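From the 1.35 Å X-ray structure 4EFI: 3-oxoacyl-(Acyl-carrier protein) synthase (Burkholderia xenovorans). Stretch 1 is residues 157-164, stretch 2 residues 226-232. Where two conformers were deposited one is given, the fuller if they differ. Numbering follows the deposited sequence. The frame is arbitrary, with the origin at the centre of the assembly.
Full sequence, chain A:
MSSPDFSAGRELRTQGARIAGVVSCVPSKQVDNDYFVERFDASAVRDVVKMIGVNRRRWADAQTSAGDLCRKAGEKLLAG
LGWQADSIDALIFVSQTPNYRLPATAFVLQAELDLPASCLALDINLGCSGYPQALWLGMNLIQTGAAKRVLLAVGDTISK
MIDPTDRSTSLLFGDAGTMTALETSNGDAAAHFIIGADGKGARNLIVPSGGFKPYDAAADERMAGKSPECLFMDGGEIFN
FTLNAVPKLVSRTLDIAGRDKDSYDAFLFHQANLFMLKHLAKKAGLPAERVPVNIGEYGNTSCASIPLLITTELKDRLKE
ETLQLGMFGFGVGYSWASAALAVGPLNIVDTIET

Stretch 1, residues 157-164: TISKMIDP
Stretch 2, residues 226-232: KSPECLF

Contact between residues 157-164 and 226-232 of a 3-oxoacyl-(acyl-carrier protein) synthase, two segments of one chain that bury 299 Å² between them. In the backbone, Ile158-Lys160 form a 3-10 segment, with Lys160 N hydrogen-bonded to Thr157 O (3.0 Å) and Met161 N to Ile158 O (2.9 Å); a weak hydrogen bond of 3.4 Å joins Ile162 N to Ser159 O. Met161 (phi/psi -114/15) leads into extended Ile162 (-96/135) and Asp163 (-78/116). In the second stretch a type I turn runs from Ser227 to Cys230, through Pro228 (-67/-19) and Glu229 (-83/0), and is closed by Cys230 N to Ser227 O at 3.1 Å; Cys230 (-113/166) and Leu231 (-65/130) then extend. Met161 and Cys230 are the nearest CA pair, 5.0 Å apart; here the chains cross, neither parallel nor antiparallel.

One direct hydrogen bond joins them: Leu231 N donates to Met161 O at 2.8 Å, nearly linear at 167°. Met161 O also lies 3.3 Å from Cys230 CA, beside that amide. Two residues further along the first stretch, a water accepts from Asp163 N (2.9 Å) and donates to Leu231 O (2.8 Å), so both backbone polar groups of Leu231 are tied to the first stretch, one directly and one through solvent.

Apolar packing centres on Leu231 (chi1 t, chi2 p), whose CA-to-CB bond points toward the first stretch; its CD2 meets Ile158 CG2 at 4.1 Å and Ile162 CD1 at 4.0 Å, van der Waals contacts that shield methyls from water. Both isoleucines are m,m; Ile162 CB points away, but its side-chain end comes nearer, permitting this contact.

The CA-to-CB bonds of Cys230 (chi1 m) and Asp163 (chi1 t) each point toward the other stretch. Cys230 SG packs 3.7 Å from Asp163 N and 3.8 Å from Asp163 CB; the carboxylate's Asp163 OD2 lies 3.6 Å from Ser227 N and 3.7 Å from Ser227 CB.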

# COMPACT_ATOMS: atom_id res chain seq x y z
N THR A 157 -2.91 -9.73 2.63
CA THR A 157 -3.33 -10.87 1.80
C THR A 157 -4.85 -10.74 1.60
O THR A 157 -5.64 -11.51 2.13
CB THR A 157 -2.99 -12.24 2.41
OG1 THR A 157 -3.63 -12.38 3.67
CG2 THR A 157 -1.49 -12.40 2.60
N ILE A 158 -5.27 -9.74 0.83
CA ILE A 158 -6.69 -9.50 0.62
C ILE A 158 -7.35 -10.68 -0.08
O ILE A 158 -8.57 -10.86 0.02
CB ILE A 158 -6.97 -8.21 -0.19
CG1 ILE A 158 -6.49 -6.99 0.61
CG2 ILE A 158 -8.45 -8.08 -0.59
CD1 ILE A 158 -7.10 -6.84 1.98
N SER A 159 -6.58 -11.51 -0.78
CA SER A 159 -7.18 -12.68 -1.42
C SER A 159 -7.96 -13.54 -0.41
O SER A 159 -8.94 -14.19 -0.79
CB SER A 159 -6.11 -13.54 -2.11
OG SER A 159 -5.32 -14.16 -1.14
N LYS A 160 -7.58 -13.49 0.86
CA LYS A 160 -8.20 -14.32 1.89
C LYS A 160 -9.59 -13.81 2.32
O LYS A 160 -10.28 -14.46 3.09
CB LYS A 160 -7.28 -14.40 3.11
CG LYS A 160 -5.95 -15.12 2.89
CD LYS A 160 -5.20 -15.21 4.23
CE LYS A 160 -3.72 -15.47 4.07
NZ LYS A 160 -3.45 -16.89 3.77
N MET A 161 -9.92 -12.61 1.87
CA MET A 161 -11.22 -11.99 2.19
C MET A 161 -12.15 -11.81 0.98
O MET A 161 -13.16 -11.11 1.07
CB MET A 161 -11.01 -10.64 2.85
CG MET A 161 -10.47 -10.78 4.27
SD MET A 161 -10.55 -9.27 5.23
CE MET A 161 -9.79 -8.23 4.02
N ILE A 162 -11.84 -12.47 -0.13
CA ILE A 162 -12.63 -12.34 -1.34
C ILE A 162 -13.66 -13.45 -1.48
O ILE A 162 -13.36 -14.63 -1.25
CB ILE A 162 -11.71 -12.36 -2.57
CG1 ILE A 162 -10.71 -11.20 -2.48
CG2 ILE A 162 -12.53 -12.30 -3.86
CD1 ILE A 162 -11.32 -9.85 -2.09
N ASP A 163 -14.87 -13.07 -1.84
CA ASP A 163 -15.92 -14.02 -2.17
C ASP A 163 -15.65 -14.56 -3.57
O ASP A 163 -15.68 -13.79 -4.52
CB ASP A 163 -17.26 -13.30 -2.14
CG ASP A 163 -18.44 -14.21 -2.41
OD1 ASP A 163 -18.27 -15.34 -2.92
OD2 ASP A 163 -19.57 -13.77 -2.10
N PRO A 164 -15.38 -15.87 -3.71
CA PRO A 164 -15.02 -16.39 -5.04
C PRO A 164 -16.15 -16.31 -6.05
O PRO A 164 -15.89 -16.51 -7.24
CB PRO A 164 -14.67 -17.86 -4.75
CG PRO A 164 -15.47 -18.20 -3.54
CD PRO A 164 -15.45 -16.94 -2.70
N LYS A 226 -24.65 -11.45 -1.28
CA LYS A 226 -23.23 -11.36 -0.99
C LYS A 226 -22.92 -12.03 0.35
O LYS A 226 -23.79 -12.14 1.21
CB LYS A 226 -22.78 -9.90 -0.98
N SER A 227 -21.68 -12.48 0.51
CA SER A 227 -21.27 -13.13 1.74
C SER A 227 -20.77 -12.08 2.73
O SER A 227 -19.86 -11.33 2.42
CB SER A 227 -20.17 -14.16 1.48
OG SER A 227 -19.57 -14.58 2.69
N PRO A 228 -21.38 -12.00 3.92
CA PRO A 228 -21.01 -10.92 4.84
C PRO A 228 -19.59 -11.00 5.41
O PRO A 228 -19.07 -10.01 5.89
CB PRO A 228 -22.08 -11.02 5.95
CG PRO A 228 -22.53 -12.41 5.90
CD PRO A 228 -22.52 -12.77 4.44
N GLU A 229 -18.97 -12.18 5.36
CA GLU A 229 -17.61 -12.34 5.85
C GLU A 229 -16.57 -11.93 4.82
O GLU A 229 -15.39 -11.98 5.08
CB GLU A 229 -17.35 -13.77 6.30
CG GLU A 229 -18.06 -14.16 7.60
CD GLU A 229 -19.56 -14.36 7.44
OE1 GLU A 229 -20.00 -14.84 6.38
OE2 GLU A 229 -20.30 -14.03 8.40
N CYS A 230 -17.02 -11.49 3.65
CA CYS A 230 -16.10 -11.10 2.58
C CYS A 230 -16.14 -9.61 2.28
O CYS A 230 -17.06 -8.88 2.69
CB CYS A 230 -16.42 -11.89 1.31
SG CYS A 230 -16.31 -13.70 1.51
N LEU A 231 -15.15 -9.15 1.55
CA LEU A 231 -15.03 -7.76 1.18
C LEU A 231 -16.15 -7.33 0.27
O LEU A 231 -16.44 -7.98 -0.74
CB LEU A 231 -13.68 -7.55 0.48
CG LEU A 231 -13.37 -6.14 0.01
CD1 LEU A 231 -13.21 -5.22 1.19
CD2 LEU A 231 -12.10 -6.14 -0.86
N PHE A 232 -16.77 -6.22 0.65
CA PHE A 232 -17.77 -5.52 -0.16
C PHE A 232 -17.21 -4.20 -0.65
O PHE A 232 -16.62 -3.45 0.10
CB PHE A 232 -19.04 -5.26 0.67
CG PHE A 232 -20.03 -4.38 -0.03
CD1 PHE A 232 -20.95 -4.93 -0.92
CD2 PHE A 232 -20.03 -3.00 0.16
CE1 PHE A 232 -21.84 -4.14 -1.58
CE2 PHE A 232 -20.93 -2.21 -0.51
CZ PHE A 232 -21.84 -2.78 -1.38
O HOH W 1 -15.38 -10.22 -2.13